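Local coordinates for protein APL1 (Anopheles gambiae, PDB 3O6N) that is a leucine-rich repeat protein that probably acts in a complex with LRIM1 to regulate complement-like immunity in the mosquito, at residues V363-P366 / D370-Q373; D378-L381 / C386-E389. All coordinates share one frame; numbering follows the deposited sequence.

Contact 1: residues V363-P366 / D370-Q373; sequences VARP and DADQ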
ATOM      1  N   VAL A 363     -14.076  31.579 -13.264  1.00 17.90           N
ATOM      2  CA  VAL A 363     -13.369  31.042 -12.104  1.00 15.44           C
ATOM      3  C   VAL A 363     -12.373  32.085 -11.607  1.00 20.42           C
ATOM      4  O   VAL A 363     -11.922  32.936 -12.373  1.00 19.62           O
ATOM      5  CB  VAL A 363     -12.651  29.715 -12.442  1.00 17.69           C
ATOM      6  CG1 VAL A 363     -11.395  29.971 -13.255  1.00 18.14           C
ATOM      7  CG2 VAL A 363     -12.325  28.925 -11.167  1.00 18.04           C
ATOM      8  N   ALA A 364     -12.049  32.028 -10.320  1.00 16.54           N
ATOM      9  CA  ALA A 364     -11.117  32.982  -9.731  1.00 18.93           C
ATOM     10  C   ALA A 364     -10.466  32.403  -8.484  1.00 16.76           C
ATOM     11  O   ALA A 364     -10.566  31.205  -8.220  1.00 18.01           O
ATOM     12  CB  ALA A 364     -11.828  34.289  -9.406  1.00 19.01           C
ATOM     13  N   ARG A 365      -9.791  33.257  -7.725  1.00 19.41           N
ATOM     14  CA  ARG A 365      -9.176  32.834  -6.477  1.00 18.95           C
ATOM     15  C   ARG A 365     -10.150  33.047  -5.327  1.00 19.73           C
ATOM     16  O   ARG A 365     -10.927  33.997  -5.339  1.00 20.75           O
ATOM     17  CB  ARG A 365      -7.861  33.581  -6.252  1.00 18.44           C
ATOM     18  CG  ARG A 365      -6.851  33.279  -7.346  1.00 18.40           C
ATOM     19  CD  ARG A 365      -5.490  33.901  -7.110  1.00 16.52           C
ATOM     20  NE  ARG A 365      -4.532  33.357  -8.069  1.00 19.21           N
ATOM     21  CZ  ARG A 365      -4.454  33.732  -9.342  1.00 24.79           C
ATOM     22  NH1 ARG A 365      -5.272  34.670  -9.810  1.00 22.80           N
ATOM     23  NH2 ARG A 365      -3.560  33.171 -10.146  1.00 17.29           N
ATOM     24  N   PRO A 366     -10.096  32.172  -4.310  1.00 17.00           N
ATOM     25  CA  PRO A 366      -9.059  31.153  -4.125  1.00 18.76           C
ATOM     26  C   PRO A 366      -9.348  29.769  -4.729  1.00 18.41           C
ATOM     27  O   PRO A 366      -8.598  28.843  -4.432  1.00 16.53           O
ATOM     28  CB  PRO A 366      -8.982  31.035  -2.600  1.00 21.76           C
ATOM     29  CG  PRO A 366     -10.397  31.265  -2.164  1.00 20.81           C
ATOM     30  CD  PRO A 366     -10.980  32.274  -3.135  1.00 18.39           C
ATOM     31  N   ASP A 370      -3.156  28.608  -7.214  1.00 17.26           N
ATOM     32  CA  ASP A 370      -1.781  29.046  -7.420  1.00 16.00           C
ATOM     33  C   ASP A 370      -1.628  30.251  -8.350  1.00 17.55           C
ATOM     34  O   ASP A 370      -2.611  30.817  -8.827  1.00 19.66           O
ATOM     35  CB  ASP A 370      -0.911  27.876  -7.901  1.00 17.24           C
ATOM     36  CG  ASP A 370      -1.375  27.302  -9.232  1.00 16.90           C
ATOM     37  OD1 ASP A 370      -2.483  27.654  -9.689  1.00 16.69           O
ATOM     38  OD2 ASP A 370      -0.628  26.485  -9.814  1.00 17.96           O
ATOM     39  N   ALA A 371      -0.380  30.632  -8.586  1.00 14.73           N
ATOM     40  CA  ALA A 371      -0.057  31.777  -9.430  1.00 19.07           C
ATOM     41  C   ALA A 371       1.415  31.725  -9.826  1.00 20.48           C
ATOM     42  O   ALA A 371       2.199  30.992  -9.222  1.00 23.80           O
ATOM     43  CB  ALA A 371      -0.361  33.080  -8.694  1.00 23.03           C
ATOM     44  N   ASP A 372       1.781  32.495 -10.846  1.00 17.58           N
ATOM     45  CA  ASP A 372       3.180  32.656 -11.220  1.00 17.41           C
ATOM     46  C   ASP A 372       3.705  33.933 -10.579  1.00 25.24           C
ATOM     47  O   ASP A 372       2.988  34.927 -10.500  1.00 26.31           O
ATOM     48  CB  ASP A 372       3.326  32.760 -12.740  1.00 16.25           C
ATOM     49  CG  ASP A 372       2.937  31.484 -13.454  1.00 16.31           C
ATOM     50  OD1 ASP A 372       3.396  30.397 -13.043  1.00 18.60           O
ATOM     51  OD2 ASP A 372       2.172  31.572 -14.434  1.00 17.63           O
ATOM     52  N   GLN A 373       4.954  33.912 -10.126  1.00 22.59           N
ATOM     53  CA  GLN A 373       5.534  35.092  -9.487  1.00 31.66           C
ATOM     54  C   GLN A 373       6.245  35.991 -10.492  1.00 35.30           C
ATOM     55  O   GLN A 373       6.124  37.216 -10.435  1.00 42.13           O
ATOM     56  CB  GLN A 373       6.495  34.679  -8.369  1.00 37.25           C
ATOM     57  CG  GLN A 373       5.833  33.868  -7.267  1.00 45.98           C
ATOM     58  CD  GLN A 373       4.670  34.603  -6.626  1.00 55.40           C
ATOM     59  OE1 GLN A 373       3.510  34.229  -6.805  1.00 55.42           O
ATOM     60  NE2 GLN A 373       4.976  35.654  -5.873  1.00 58.86           N
TER
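The guanidinium of R365 reaches across to the backbone carbonyl of D370, and its NH2 gives the stronger of two bonds across the contact, 2.9 Å to D370 O. That bond is moderately bent (151° at the hydrogen), and the oxygen lies at the guanidinium edge, close to the group's plane; seen from the acceptor, NH2 lies in the carbonyl plane. R365 NE adds a weak second bond to the same D370 O at 3.3 Å, making a lopsided fork on one acceptor. The methyl of A371 comes obliquely against the guanidinium, with CB 3.5 Å from NH2 of R365. An extended run from CG to NE, with chi2 at -175° and chi3 at 170°, carries the charged end over to the other segment. The carboxylate of D370 turns elsewhere: it takes hydrogen bonds from L346 N and S347 OG, tying the residue to the loop after strand 343-345. R365 NH1 bonds H383 O in the hairpin turn. Both segments belong to the long loop of the disulfide-bonded cap that closes the C-terminal end of the leucine-rich repeat solenoid, where R365 packs on F360 just past helix 353-359 and on L385 of strand 385-388.

Contact 2: residues D378-L381 / C386-E389; sequences DYQL and CCKE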
ATOM      1  N   ASP A 378       8.826  37.903 -22.992  1.00 37.98           N
ATOM      2  CA  ASP A 378       7.693  38.010 -23.914  1.00 37.84           C
ATOM      3  C   ASP A 378       6.347  37.809 -23.227  1.00 33.59           C
ATOM      4  O   ASP A 378       5.302  37.805 -23.878  1.00 33.75           O
ATOM      5  CB  ASP A 378       7.829  36.992 -25.046  1.00 40.48           C
ATOM      6  CG  ASP A 378       9.002  37.284 -25.953  1.00 44.34           C
ATOM      7  OD1 ASP A 378       9.274  38.478 -26.198  1.00 41.03           O
ATOM      8  OD2 ASP A 378       9.650  36.322 -26.416  1.00 45.91           O
ATOM      9  N   TYR A 379       6.374  37.633 -21.913  1.00 25.98           N
ATOM     10  CA  TYR A 379       5.167  37.287 -21.174  1.00 18.76           C
ATOM     11  C   TYR A 379       4.787  38.362 -20.163  1.00 26.69           C
ATOM     12  O   TYR A 379       5.587  39.237 -19.841  1.00 26.68           O
ATOM     13  CB  TYR A 379       5.345  35.933 -20.479  1.00 19.53           C
ATOM     14  CG  TYR A 379       5.426  34.766 -21.441  1.00 24.18           C
ATOM     15  CD1 TYR A 379       4.462  33.763 -21.437  1.00 23.26           C
ATOM     16  CD2 TYR A 379       6.461  34.672 -22.359  1.00 33.38           C
ATOM     17  CE1 TYR A 379       4.535  32.698 -22.325  1.00 26.48           C
ATOM     18  CE2 TYR A 379       6.542  33.618 -23.246  1.00 36.56           C
ATOM     19  CZ  TYR A 379       5.579  32.632 -23.225  1.00 32.70           C
ATOM     20  OH  TYR A 379       5.668  31.584 -24.115  1.00 32.22           O
ATOM     21  N   GLN A 380       3.553  38.290 -19.681  1.00 24.17           N
ATOM     22  CA  GLN A 380       3.057  39.212 -18.671  1.00 23.71           C
ATOM     23  C   GLN A 380       2.062  38.466 -17.793  1.00 22.42           C
ATOM     24  O   GLN A 380       1.590  37.389 -18.158  1.00 20.97           O
ATOM     25  CB  GLN A 380       2.370  40.411 -19.333  1.00 25.45           C
ATOM     26  CG  GLN A 380       1.100  40.038 -20.090  1.00 27.57           C
ATOM     27  CD  GLN A 380       0.421  41.233 -20.736  1.00 35.12           C
ATOM     28  OE1 GLN A 380       0.890  42.362 -20.623  1.00 34.57           O
ATOM     29  NE2 GLN A 380      -0.692  40.985 -21.416  1.00 38.06           N
ATOM     30  N   LEU A 381       1.743  39.036 -16.637  1.00 22.65           N
ATOM     31  CA  LEU A 381       0.741  38.442 -15.759  1.00 17.93           C
ATOM     32  C   LEU A 381      -0.673  38.797 -16.208  1.00 22.15           C
ATOM     33  O   LEU A 381      -0.989  39.966 -16.461  1.00 23.65           O
ATOM     34  CB  LEU A 381       0.954  38.896 -14.315  1.00 26.76           C
ATOM     35  CG  LEU A 381       2.187  38.347 -13.597  1.00 24.71           C
ATOM     36  CD1 LEU A 381       2.376  39.054 -12.265  1.00 28.60           C
ATOM     37  CD2 LEU A 381       2.074  36.838 -13.395  1.00 17.56           C
ATOM     38  N   CYS A 386       1.400  33.856 -15.834  1.00 20.10           N
ATOM     39  CA  CYS A 386       2.163  34.285 -17.004  1.00 21.19           C
ATOM     40  C   CYS A 386       1.478  33.905 -18.307  1.00 17.99           C
ATOM     41  O   CYS A 386       0.971  32.795 -18.450  1.00 19.57           O
ATOM     42  CB  CYS A 386       3.572  33.693 -16.974  1.00 20.27           C
ATOM     43  SG  CYS A 386       4.575  34.285 -15.604  1.00 23.78           S
ATOM     44  N   CYS A 387       1.478  34.826 -19.264  1.00 20.37           N
ATOM     45  CA  CYS A 387       0.889  34.546 -20.564  1.00 19.15           C
ATOM     46  C   CYS A 387       1.513  35.409 -21.649  1.00 18.87           C
ATOM     47  O   CYS A 387       2.128  36.443 -21.370  1.00 18.08           O
ATOM     48  CB  CYS A 387      -0.623  34.771 -20.532  1.00 19.28           C
ATOM     49  SG  CYS A 387      -1.091  36.508 -20.310  1.00 21.42           S
ATOM     50  N   LYS A 388       1.349  34.977 -22.892  1.00 21.59           N
ATOM     51  CA  LYS A 388       1.800  35.755 -24.037  1.00 24.51           C
ATOM     52  C   LYS A 388       0.604  36.129 -24.908  1.00 26.47           C
ATOM     53  O   LYS A 388      -0.309  35.324 -25.105  1.00 22.00           O
ATOM     54  CB  LYS A 388       2.820  34.958 -24.849  1.00 30.37           C
ATOM     55  CG  LYS A 388       2.277  33.637 -25.367  1.00 40.96           C
ATOM     56  CD  LYS A 388       3.394  32.687 -25.775  1.00 49.00           C
ATOM     57  CE  LYS A 388       2.825  31.381 -26.318  1.00 46.35           C
ATOM     58  NZ  LYS A 388       1.797  30.795 -25.415  1.00 39.17           N
ATOM     59  N   GLU A 389       0.609  37.362 -25.406  1.00 29.97           N
ATOM     60  CA  GLU A 389      -0.437  37.848 -26.297  1.00 42.97           C
ATOM     61  C   GLU A 389      -0.152  37.411 -27.723  1.00 53.33           C
ATOM     62  O   GLU A 389       0.998  37.423 -28.162  1.00 56.18           O
ATOM     63  CB  GLU A 389      -0.502  39.373 -26.249  1.00 42.36           C
ATOM     64  CG  GLU A 389      -0.763  39.943 -24.871  1.00 48.76           C
ATOM     65  CD  GLU A 389      -2.225  40.258 -24.638  1.00 51.69           C
ATOM     66  OE1 GLU A 389      -2.499  41.202 -23.872  1.00 60.01           O
ATOM     67  OE2 GLU A 389      -3.098  39.574 -25.216  1.00 44.02           O
TER
HETATM   68  O   HOH W   1       2.850  39.249 -24.602  1.00 46.73           O
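Q380 O receives the backbone N-H of C387 at 2.8 Å, and C387 O takes the N-H of Q380 at 2.9 Å. The two bonds make Q380 and C387 an antiparallel hydrogen-bonded pair, followed by the non-hydrogen-bonded pair L381 and C386. Two longer CA-H...O contacts supplement them, Y379 CA to C387 O and C386 CA to Q380 O. Beyond the paired residues a water bridges the chains, donating to D378 O and accepting from E389 N. Strands 380-382 and 385-388 form a beta hairpin, which strand 351-352 extends by pairing parallel to 385-388. This small sheet is part of the C-terminal cysteine-rich cap of the leucine-rich repeat solenoid, where disulfides of C386 with C375 and of C387 with C353 tie it to the preceding loop and helix 353-359. On one side of the hairpin the K388 side chain runs alongside the Y379 ring in the same direction. K388 CB sits 3.9 Å from the centroid of the Y379 ring in a CH-pi contact over one face, offset toward the rim. Y379 OH hydrogen-bonds D350, to which K388 NZ makes a long, weak ion pair. Q380 and C387 share the other side; SG of C387 lies 3.5 Å from Q380 O. With its chain extended beyond CG (chi2 180°), Q380 brings NE2 to 3.1 Å from OE1 of E389, its amide turned 56° from the carboxylate plane. E389 OE1 is also salt-bridged to R357 of helix 353-359.

The two contacts follow one another along the chain, and their centres are 15 Å apart in the C-terminal part of the domain. D372 connects them directly: its OD2 probably accepts a hydrogen bond from C386 N at 2.8 Å, and D372 O packs against L381 CD2 at 3.6 Å. Since OD1 of D372 bonds H348 N, one carboxylate joins the hairpin to the loop that follows the last strand of the solenoid. The C375-C386 disulfide adds a covalent tie just beyond 370-373. A NAG attached to the protein lies about 7 Å from the side chain of D370 in contact 1; it is a glycan and marks no binding pocket.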